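Local atomic coordinates of putative nucleolar GTP-binding protein 1 (Plasmodium falciparum, PDB entry 2QU8), a protein that binds GDP and is probably a nucleolar GTPase of the NOG1 family. Residues N47-A52 against V190-A195; F114-S119 against I147-I152; L132-K137 against L172-N177. One frame throughout, in Å; residues are numbered along the deposited sequence.

Interaction 1 of 3, residues N47-A52 against V190-A195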
loop_
_atom_site.group_PDB
_atom_site.type_symbol
_atom_site.label_atom_id
_atom_site.label_comp_id
_atom_site.label_asym_id
_atom_site.label_seq_id
_atom_site.Cartn_x
_atom_site.Cartn_y
_atom_site.Cartn_z
ATOM N N ASN A 47 -12.210 -5.085 1.598
ATOM C CA ASN A 47 -13.440 -5.898 1.587
ATOM C C ASN A 47 -13.780 -6.541 0.245
ATOM O O ASN A 47 -14.177 -7.702 0.192
ATOM C CB ASN A 47 -14.626 -5.088 2.092
ATOM C CG ASN A 47 -14.609 -4.931 3.590
ATOM O OD1 ASN A 47 -14.722 -3.823 4.105
ATOM N ND2 ASN A 47 -14.446 -6.040 4.302
ATOM N N ILE A 48 -13.624 -5.782 -0.830
ATOM C CA ILE A 48 -13.869 -6.300 -2.174
ATOM C C ILE A 48 -12.960 -7.489 -2.516
ATOM O O ILE A 48 -13.456 -8.568 -2.860
ATOM C CB ILE A 48 -13.754 -5.178 -3.224
ATOM C CG1 ILE A 48 -14.930 -4.216 -3.068
ATOM C CG2 ILE A 48 -13.735 -5.747 -4.647
ATOM C CD1 ILE A 48 -14.674 -2.848 -3.622
ATOM N N VAL A 49 -11.646 -7.301 -2.396
ATOM C CA VAL A 49 -10.678 -8.313 -2.832
ATOM C C VAL A 49 -10.641 -9.540 -1.920
ATOM O O VAL A 49 -10.285 -10.626 -2.357
ATOM C CB VAL A 49 -9.242 -7.731 -3.039
ATOM C CG1 VAL A 49 -9.277 -6.569 -4.026
ATOM C CG2 VAL A 49 -8.595 -7.308 -1.706
ATOM N N SER A 50 -11.022 -9.373 -0.658
ATOM C CA SER A 50 -11.022 -10.497 0.265
ATOM C C SER A 50 -12.405 -11.154 0.406
ATOM O O SER A 50 -12.565 -12.096 1.182
ATOM C CB SER A 50 -10.502 -10.064 1.634
ATOM O OG SER A 50 -11.430 -9.197 2.235
ATOM N N ARG A 51 -13.383 -10.663 -0.360
ATOM C CA ARG A 51 -14.797 -11.050 -0.217
ATOM C C ARG A 51 -15.230 -10.987 1.248
ATOM O O ARG A 51 -15.914 -11.885 1.751
ATOM C CB ARG A 51 -15.067 -12.440 -0.812
ATOM C CG ARG A 51 -14.564 -12.642 -2.238
ATOM C CD ARG A 51 -15.252 -11.701 -3.203
ATOM N NE ARG A 51 -15.054 -12.066 -4.607
ATOM C CZ ARG A 51 -14.354 -11.356 -5.491
ATOM N NH1 ARG A 51 -14.252 -11.789 -6.740
ATOM N NH2 ARG A 51 -13.754 -10.220 -5.136
ATOM N N ALA A 52 -14.805 -9.918 1.921
ATOM C CA ALA A 52 -15.055 -9.692 3.352
ATOM C C ALA A 52 -14.539 -10.783 4.301
ATOM O O ALA A 52 -14.986 -10.870 5.455
ATOM C CB ALA A 52 -16.543 -9.380 3.614
ATOM N N VAL A 190 -14.622 -1.419 -11.250
ATOM C CA VAL A 190 -13.764 -1.326 -12.435
ATOM C C VAL A 190 -12.296 -1.099 -12.060
ATOM O O VAL A 190 -11.980 -0.167 -11.323
ATOM C CB VAL A 190 -14.255 -0.207 -13.394
ATOM C CG1 VAL A 190 -13.334 -0.059 -14.586
ATOM C CG2 VAL A 190 -15.685 -0.482 -13.854
ATOM N N GLY A 191 -11.411 -1.953 -12.576
ATOM C CA GLY A 191 -9.972 -1.860 -12.314
ATOM C C GLY A 191 -9.464 -2.395 -10.980
ATOM O O GLY A 191 -8.257 -2.451 -10.755
ATOM N N VAL A 192 -10.378 -2.777 -10.089
ATOM C CA VAL A 192 -10.000 -3.211 -8.737
ATOM C C VAL A 192 -9.173 -4.504 -8.739
ATOM O O VAL A 192 -8.113 -4.577 -8.115
ATOM C CB VAL A 192 -11.231 -3.341 -7.805
ATOM C CG1 VAL A 192 -10.858 -4.061 -6.508
ATOM C CG2 VAL A 192 -11.813 -1.967 -7.495
ATOM N N GLU A 193 -9.662 -5.517 -9.445
ATOM C CA GLU A 193 -8.938 -6.781 -9.566
ATOM C C GLU A 193 -7.590 -6.605 -10.260
ATOM O O GLU A 193 -6.590 -7.184 -9.836
ATOM C CB GLU A 193 -9.805 -7.843 -10.252
ATOM C CG GLU A 193 -10.965 -8.342 -9.369
ATOM C CD GLU A 193 -10.491 -9.081 -8.114
ATOM O OE1 GLU A 193 -9.471 -9.803 -8.207
ATOM O OE2 GLU A 193 -11.139 -8.944 -7.040
ATOM N N GLN A 194 -7.559 -5.772 -11.300
ATOM C CA GLN A 194 -6.299 -5.403 -11.958
ATOM C C GLN A 194 -5.276 -4.790 -10.995
ATOM O O GLN A 194 -4.102 -5.150 -11.029
ATOM C CB GLN A 194 -6.552 -4.438 -13.130
ATOM C CG GLN A 194 -7.105 -5.099 -14.389
ATOM C CD GLN A 194 -6.191 -6.200 -14.948
ATOM O OE1 GLN A 194 -6.674 -7.235 -15.417
ATOM N NE2 GLN A 194 -4.874 -5.987 -14.883
ATOM N N ALA A 195 -5.731 -3.863 -10.149
ATOM C CA ALA A 195 -4.889 -3.243 -9.121
ATOM C C ALA A 195 -4.316 -4.277 -8.141
ATOM O O ALA A 195 -3.144 -4.210 -7.757
ATOM C CB ALA A 195 -5.677 -2.187 -8.372
#
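The guanidinium group of R51 meets the carboxylate of E193 at its edge: OE2 of E193 lies near the guanidinium plane, 3.5 Å from NH2 of R51, in a long salt bridge whose hydrogen bond is weak. The two flat groups stand almost perpendicular, their planes 82° apart, so the carboxylate does not pair side by side with the guanidinium. At the edge, too, is the backbone of I48, whose carbonyl O takes a much shorter bond from the same NH2 of R51, 2.8 Å. I48 O lies in the guanidinium plane, but NH2 comes from above the carbonyl plane, while the backbone N of R51 reaches I48 O from the opposite face. Two bonds therefore grip this oxygen at the C-terminal end of the helix, where R51 takes positive phi in a Schellman motif. The chain of R51 bends at chi2 (-62°), which folds the guanidinium back over the last turn; E193 bends likewise (chi2 -65°) and brings its carboxylate across. Beside the ion pair is a small apolar patch centred on one methyl. CG1 of V192 touches CG2 of I48 at 3.8 Å and CG1 of V49 at 3.9 Å, the I48 side chain crossing that of V192 at about a right angle. V192 begins helix 192-222 just after its N-cap, G191, and also packs on F45 of helix 42-49 and on F184 and T186. The contact thus joins the C-terminal end of helix 42-49 to the first turn of helix 192-222.

Interaction 2 of 3, residues F114-S119 against I147-I152. With GDP (guanosine-5'-diphosphate), chain B.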
loop_
_atom_site.group_PDB
_atom_site.type_symbol
_atom_site.label_atom_id
_atom_site.label_comp_id
_atom_site.label_asym_id
_atom_site.label_seq_id
_atom_site.Cartn_x
_atom_site.Cartn_y
_atom_site.Cartn_z
ATOM N N PHE A 114 -0.735 2.399 -1.613
ATOM C CA PHE A 114 -1.089 3.745 -1.172
ATOM C C PHE A 114 -2.150 4.300 -2.103
ATOM O O PHE A 114 -1.904 4.525 -3.297
ATOM C CB PHE A 114 0.131 4.691 -1.106
ATOM C CG PHE A 114 -0.176 6.028 -0.466
ATOM C CD1 PHE A 114 0.020 6.224 0.901
ATOM C CD2 PHE A 114 -0.694 7.077 -1.221
ATOM C CE1 PHE A 114 -0.281 7.453 1.499
ATOM C CE2 PHE A 114 -1.002 8.307 -0.632
ATOM C CZ PHE A 114 -0.790 8.493 0.726
ATOM N N ILE A 115 -3.334 4.523 -1.543
ATOM C CA ILE A 115 -4.472 4.954 -2.323
ATOM C C ILE A 115 -4.669 6.464 -2.231
ATOM O O ILE A 115 -4.714 7.034 -1.134
ATOM C CB ILE A 115 -5.767 4.210 -1.920
ATOM C CG1 ILE A 115 -5.571 2.689 -2.076
ATOM C CG2 ILE A 115 -6.959 4.730 -2.744
ATOM C CD1 ILE A 115 -6.787 1.832 -1.743
ATOM N N ILE A 116 -4.760 7.086 -3.406
ATOM C CA ILE A 116 -5.123 8.482 -3.561
ATOM C C ILE A 116 -6.521 8.539 -4.170
ATOM O O ILE A 116 -6.776 7.965 -5.235
ATOM C CB ILE A 116 -4.117 9.252 -4.478
ATOM C CG1 ILE A 116 -2.713 9.280 -3.853
ATOM C CG2 ILE A 116 -4.613 10.683 -4.783
ATOM C CD1 ILE A 116 -1.613 9.819 -4.773
ATOM N N ASP A 117 -7.423 9.212 -3.463
ATOM C CA ASP A 117 -8.747 9.557 -3.975
ATOM C C ASP A 117 -8.635 10.796 -4.884
ATOM O O ASP A 117 -8.584 11.934 -4.404
ATOM C CB ASP A 117 -9.693 9.800 -2.785
ATOM C CG ASP A 117 -11.061 10.327 -3.198
ATOM O OD1 ASP A 117 -11.402 10.298 -4.401
ATOM O OD2 ASP A 117 -11.802 10.771 -2.301
ATOM N N ILE A 118 -8.579 10.568 -6.201
ATOM C CA ILE A 118 -8.417 11.667 -7.163
ATOM C C ILE A 118 -9.668 12.514 -7.368
ATOM O O ILE A 118 -9.604 13.549 -8.022
ATOM C CB ILE A 118 -7.892 11.200 -8.554
ATOM C CG1 ILE A 118 -8.783 10.115 -9.176
ATOM C CG2 ILE A 118 -6.422 10.803 -8.470
ATOM C CD1 ILE A 118 -8.615 10.005 -10.715
ATOM N N SER A 119 -10.800 12.075 -6.824
ATOM C CA SER A 119 -12.008 12.902 -6.801
ATOM C C SER A 119 -11.991 13.938 -5.659
ATOM O O SER A 119 -12.788 14.885 -5.666
ATOM C CB SER A 119 -13.266 12.031 -6.712
ATOM O OG SER A 119 -13.478 11.532 -5.399
ATOM N N ILE A 147 0.801 2.867 -6.351
ATOM C CA ILE A 147 -0.019 4.047 -6.096
ATOM C C ILE A 147 -1.362 3.795 -6.746
ATOM O O ILE A 147 -1.450 3.636 -7.968
ATOM C CB ILE A 147 0.589 5.369 -6.665
ATOM C CG1 ILE A 147 2.021 5.609 -6.162
ATOM C CG2 ILE A 147 -0.319 6.561 -6.350
ATOM C CD1 ILE A 147 2.156 5.934 -4.692
ATOM N N GLY A 148 -2.404 3.724 -5.923
ATOM C CA GLY A 148 -3.746 3.505 -6.426
ATOM C C GLY A 148 -4.483 4.816 -6.576
ATOM O O GLY A 148 -4.612 5.572 -5.612
ATOM N N PHE A 149 -4.945 5.103 -7.786
ATOM C CA PHE A 149 -5.817 6.250 -8.012
ATOM C C PHE A 149 -7.255 5.777 -8.001
ATOM O O PHE A 149 -7.719 5.127 -8.935
ATOM C CB PHE A 149 -5.454 6.982 -9.304
ATOM C CG PHE A 149 -4.035 7.430 -9.337
ATOM C CD1 PHE A 149 -3.100 6.758 -10.107
ATOM C CD2 PHE A 149 -3.613 8.489 -8.540
ATOM C CE1 PHE A 149 -1.765 7.161 -10.114
ATOM C CE2 PHE A 149 -2.286 8.897 -8.544
ATOM C CZ PHE A 149 -1.364 8.229 -9.331
ATOM N N ASN A 150 -7.940 6.087 -6.907
ATOM C CA ASN A 150 -9.282 5.598 -6.664
ATOM C C ASN A 150 -10.360 6.638 -6.937
ATOM O O ASN A 150 -10.074 7.828 -7.044
ATOM C CB ASN A 150 -9.403 5.085 -5.222
ATOM C CG ASN A 150 -10.586 4.163 -5.025
ATOM O OD1 ASN A 150 -11.129 3.627 -5.987
ATOM N ND2 ASN A 150 -10.986 3.965 -3.772
ATOM N N LYS A 151 -11.597 6.150 -7.014
ATOM C CA LYS A 151 -12.820 6.934 -7.243
ATOM C C LYS A 151 -12.884 7.553 -8.642
ATOM O O LYS A 151 -13.416 8.651 -8.821
ATOM C CB LYS A 151 -13.070 7.972 -6.128
ATOM C CG LYS A 151 -12.996 7.394 -4.704
ATOM C CD LYS A 151 -13.790 8.233 -3.714
ATOM C CE LYS A 151 -13.549 7.764 -2.279
ATOM N NZ LYS A 151 -13.804 8.871 -1.299
ATOM N N ILE A 152 -12.353 6.827 -9.628
ATOM C CA ILE A 152 -12.364 7.272 -11.036
ATOM C C ILE A 152 -13.783 7.416 -11.605
ATOM O O ILE A 152 -13.973 8.037 -12.650
ATOM C CB ILE A 152 -11.534 6.336 -11.960
ATOM C CG1 ILE A 152 -12.126 4.920 -11.950
ATOM C CG2 ILE A 152 -10.053 6.366 -11.572
ATOM C CD1 ILE A 152 -11.516 3.968 -12.934
HETATM P PB GDP B . -11.248 4.386 4.029
HETATM O O1B GDP B . -11.586 5.253 5.231
HETATM O O2B GDP B . -9.885 4.773 3.527
HETATM O O3B GDP B . -11.221 2.973 4.520
HETATM O O3A GDP B . -12.329 4.604 2.866
HETATM P PA GDP B . -13.755 3.842 2.774
HETATM O O1A GDP B . -14.405 3.777 4.144
HETATM O O2A GDP B . -13.592 2.471 2.192
HETATM O "O5'" GDP B . -14.541 4.834 1.798
HETATM C "C5'" GDP B . -14.912 6.143 2.255
HETATM C "C4'" GDP B . -16.143 6.636 1.507
HETATM O "O4'" GDP B . -15.880 6.610 0.098
HETATM C "C3'" GDP B . -17.343 5.724 1.721
HETATM O "O3'" GDP B . -18.530 6.517 1.754
HETATM C "C2'" GDP B . -17.340 4.847 0.489
HETATM O "O2'" GDP B . -18.628 4.295 0.216
HETATM C "C1'" GDP B . -16.859 5.816 -0.575
HETATM N N9 GDP B . -16.175 5.192 -1.723
HETATM C C8 GDP B . -15.337 4.137 -1.667
HETATM N N7 GDP B . -14.863 3.839 -2.901
HETATM C C5 GDP B . -15.402 4.720 -3.767
HETATM C C6 GDP B . -15.313 4.971 -5.224
HETATM O O6 GDP B . -14.593 4.240 -5.943
HETATM N N1 GDP B . -16.033 5.984 -5.740
HETATM C C2 GDP B . -16.815 6.779 -4.979
HETATM N N2 GDP B . -17.505 7.786 -5.574
HETATM N N3 GDP B . -16.932 6.607 -3.633
HETATM C C4 GDP B . -16.260 5.617 -2.983
#
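Two neighbouring parallel strands, 110-117 and 145-150, carry at their C-terminal ends part of the nucleotide site of what is probably a P-loop GTPase fold, the second running into the N150-K151 pair of the GDP pocket; N-K-x-D in sequence, it matches the guanine-recognition motif of such GTPases. G148 N binds F114 O, G148 O receives I116 N at 2.7 Å, and N150 N binds I116 O; I118 N extends the series to N150 O with a longer bond of 3.2 Å. On one face CG2 of I115 packs against CB of N150, 3.5 Å away. On the other, CD1 of I116 touches both CG2 of I147 and CE2 of F149; beyond the strand end, CG2 of I118 touches CD2 of F149 at 3.6 Å. ND2 of N150 is bonded to V40 O and T186 OG1. K151 runs extended past the carboxylate of D117 and the guanine; its NZ is bonded to N39 O and, weakly, to GDP O4'. D117 OD1 accepts from S119 N, which makes an Asx turn, and from S119 OG at 2.6 Å, while K151 NZ makes a salt bridge to D117 OD2 at 2.9 Å, from above the carboxylate plane.

Interaction 3 of 3, residues L132-K137 against L172-N177; sequences LFYSIK and LDNVKN
V175 presses its CG2 methyl against the rim of the F133 ring, and this apolar meeting is the close-packed part of the contact. CG2 of V175 is 3.7 Å from CE2 of F133, lying at the ring edge near its plane, and the two side chains cross at about a right angle. The CG of F133 is anti to its own backbone nitrogen (chi1 172°), which swings the ring off helix 126-137 toward V175. K137 adds to this apolar part. Its CB lies over one face of the F133 ring, 3.7 Å above the plane and toward the rim, and its chain, bent at chi2 (-91°), then slides past V175 in the opposite direction, with CE of K137 3.9 Å from the same CG2 of V175. One methyl therefore touches both the aromatic edge and the far end of the lysine's aliphatic chain. Toward solvent the contact is looser and polar. N174, an exposed residue in the last turn of helix 162-174, gives a weak hydrogen bond from ND2 to OH of Y134, 3.3 Å long; the amide and ring planes are 85° apart, and CB of N174 touches CE1 of Y134 at 3.9 Å. The ammonium NZ of K137 approaches N174 O only to 4.0 Å, too far to count as a bond. Further along, N177 turns its ND2 to K143 O, so its stronger hold is on the loop before strand 145-150. F133 and Y134 also rest on I171, and F133 reaches I145, I147 and I179. The arrangement is that of two neighbouring helices packed on one face of a parallel sheet through beta-alpha-beta crossovers, as in P-loop GTPase-type domains.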
loop_
_atom_site.group_PDB
_atom_site.type_symbol
_atom_site.label_atom_id
_atom_site.label_comp_id
_atom_site.label_asym_id
_atom_site.label_seq_id
_atom_site.Cartn_x
_atom_site.Cartn_y
_atom_site.Cartn_z
ATOM N N LEU A 132 1.111 13.544 2.105
ATOM C CA LEU A 132 1.005 12.435 3.054
ATOM C C LEU A 132 1.899 11.264 2.636
ATOM O O LEU A 132 2.603 10.694 3.472
ATOM C CB LEU A 132 -0.454 11.971 3.214
ATOM C CG LEU A 132 -0.734 10.683 4.002
ATOM C CD1 LEU A 132 -0.215 10.756 5.427
ATOM C CD2 LEU A 132 -2.227 10.350 4.001
ATOM N N PHE A 133 1.861 10.921 1.348
ATOM C CA PHE A 133 2.661 9.819 0.812
ATOM C C PHE A 133 4.158 9.991 1.077
ATOM O O PHE A 133 4.817 9.060 1.535
ATOM C CB PHE A 133 2.417 9.617 -0.686
ATOM C CG PHE A 133 3.362 8.632 -1.314
ATOM C CD1 PHE A 133 3.255 7.273 -1.033
ATOM C CD2 PHE A 133 4.383 9.065 -2.155
ATOM C CE1 PHE A 133 4.137 6.358 -1.593
ATOM C CE2 PHE A 133 5.269 8.151 -2.729
ATOM C CZ PHE A 133 5.143 6.796 -2.446
ATOM N N TYR A 134 4.688 11.174 0.789
ATOM C CA TYR A 134 6.107 11.441 1.027
ATOM C C TYR A 134 6.430 11.359 2.507
ATOM O O TYR A 134 7.477 10.843 2.895
ATOM C CB TYR A 134 6.512 12.817 0.501
ATOM C CG TYR A 134 6.444 12.980 -1.004
ATOM C CD1 TYR A 134 7.026 12.053 -1.868
ATOM C CD2 TYR A 134 5.825 14.085 -1.559
ATOM C CE1 TYR A 134 6.964 12.229 -3.266
ATOM C CE2 TYR A 134 5.764 14.271 -2.928
ATOM C CZ TYR A 134 6.327 13.345 -3.778
ATOM O OH TYR A 134 6.242 13.565 -5.140
ATOM N N SER A 135 5.508 11.854 3.323
ATOM C CA SER A 135 5.698 11.957 4.764
ATOM C C SER A 135 5.828 10.592 5.442
ATOM O O SER A 135 6.456 10.476 6.500
ATOM C CB SER A 135 4.554 12.775 5.374
ATOM O OG SER A 135 4.372 12.486 6.742
ATOM N N ILE A 136 5.250 9.565 4.822
ATOM C CA ILE A 136 5.174 8.240 5.438
ATOM C C ILE A 136 5.782 7.089 4.625
ATOM O O ILE A 136 5.807 5.949 5.097
ATOM C CB ILE A 136 3.708 7.866 5.833
ATOM C CG1 ILE A 136 2.865 7.520 4.600
ATOM C CG2 ILE A 136 3.062 8.960 6.706
ATOM C CD1 ILE A 136 1.638 6.723 4.930
ATOM N N LYS A 137 6.258 7.365 3.415
ATOM C CA LYS A 137 6.794 6.296 2.572
ATOM C C LYS A 137 8.221 5.938 3.001
ATOM O O LYS A 137 8.764 4.905 2.600
ATOM C CB LYS A 137 6.691 6.644 1.077
ATOM C CG LYS A 137 7.990 6.961 0.344
ATOM C CD LYS A 137 8.344 8.430 0.364
ATOM C CE LYS A 137 9.653 8.664 -0.385
ATOM N NZ LYS A 137 9.942 10.112 -0.591
ATOM N N LEU A 172 7.839 9.501 -9.216
ATOM C CA LEU A 172 8.784 8.580 -9.855
ATOM C C LEU A 172 10.247 9.019 -9.692
ATOM O O LEU A 172 11.149 8.180 -9.655
ATOM C CB LEU A 172 8.427 8.386 -11.334
ATOM C CG LEU A 172 6.993 7.946 -11.668
ATOM C CD1 LEU A 172 6.745 8.016 -13.168
ATOM C CD2 LEU A 172 6.676 6.546 -11.138
ATOM N N ASP A 173 10.465 10.329 -9.574
ATOM C CA ASP A 173 11.804 10.895 -9.402
ATOM C C ASP A 173 12.235 10.952 -7.933
ATOM O O ASP A 173 13.406 10.729 -7.609
ATOM C CB ASP A 173 11.875 12.291 -10.032
ATOM C CG ASP A 173 11.752 12.259 -11.552
ATOM O OD1 ASP A 173 10.765 12.808 -12.084
ATOM O OD2 ASP A 173 12.643 11.686 -12.216
ATOM N N ASN A 174 11.287 11.245 -7.051
ATOM C CA ASN A 174 11.559 11.374 -5.619
ATOM C C ASN A 174 11.736 10.039 -4.898
ATOM O O ASN A 174 12.316 9.983 -3.810
ATOM C CB ASN A 174 10.442 12.178 -4.942
ATOM C CG ASN A 174 10.579 13.672 -5.166
ATOM O OD1 ASN A 174 11.660 14.239 -5.004
ATOM N ND2 ASN A 174 9.476 14.321 -5.526
ATOM N N VAL A 175 11.246 8.967 -5.514
ATOM C CA VAL A 175 11.135 7.671 -4.849
ATOM C C VAL A 175 12.172 6.665 -5.350
ATOM O O VAL A 175 12.304 6.441 -6.556
ATOM C CB VAL A 175 9.683 7.115 -4.974
ATOM C CG1 VAL A 175 9.612 5.644 -4.654
ATOM C CG2 VAL A 175 8.738 7.895 -4.065
ATOM N N LYS A 176 12.905 6.074 -4.405
ATOM C CA LYS A 176 13.879 5.023 -4.704
ATOM C C LYS A 176 13.205 3.654 -4.816
ATOM O O LYS A 176 13.698 2.771 -5.526
ATOM C CB LYS A 176 14.996 4.995 -3.651
ATOM C CG LYS A 176 15.623 6.361 -3.390
ATOM C CD LYS A 176 17.100 6.263 -3.054
ATOM C CE LYS A 176 17.750 7.641 -3.087
ATOM N NZ LYS A 176 19.230 7.549 -3.182
ATOM N N ASN A 177 12.081 3.491 -4.113
ATOM C CA ASN A 177 11.258 2.283 -4.192
ATOM C C ASN A 177 10.793 2.020 -5.624
ATOM O O ASN A 177 10.494 2.964 -6.357
ATOM C CB ASN A 177 10.017 2.401 -3.291
ATOM C CG ASN A 177 10.315 3.025 -1.933
ATOM O OD1 ASN A 177 10.560 4.228 -1.825
ATOM N ND2 ASN A 177 10.259 2.211 -0.887
#

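Overall arrangement
Interaction 2 lies in the central sheet, with interactions 1 and 3 on opposite sides of the chain's centre, 24 Å apart between centres. Interactions 2 and 3 touch directly: CZ of F114 is 3.6 Å from the backbone N of F133, and CD1 of I147 is 3.7 Å from CE1 of F133; helix 126-137, which follows strand 110-117 and precedes strand 145-150, packs on both. Interaction 1 comes within about 4 Å of interaction 2 at nearest atoms without touching. GDP contacts interaction 2 directly through N150 and K151; the side chain of I48 in interaction 1 is about 7 Å from GDP, and that of F133 in interaction 3 about 14 Å.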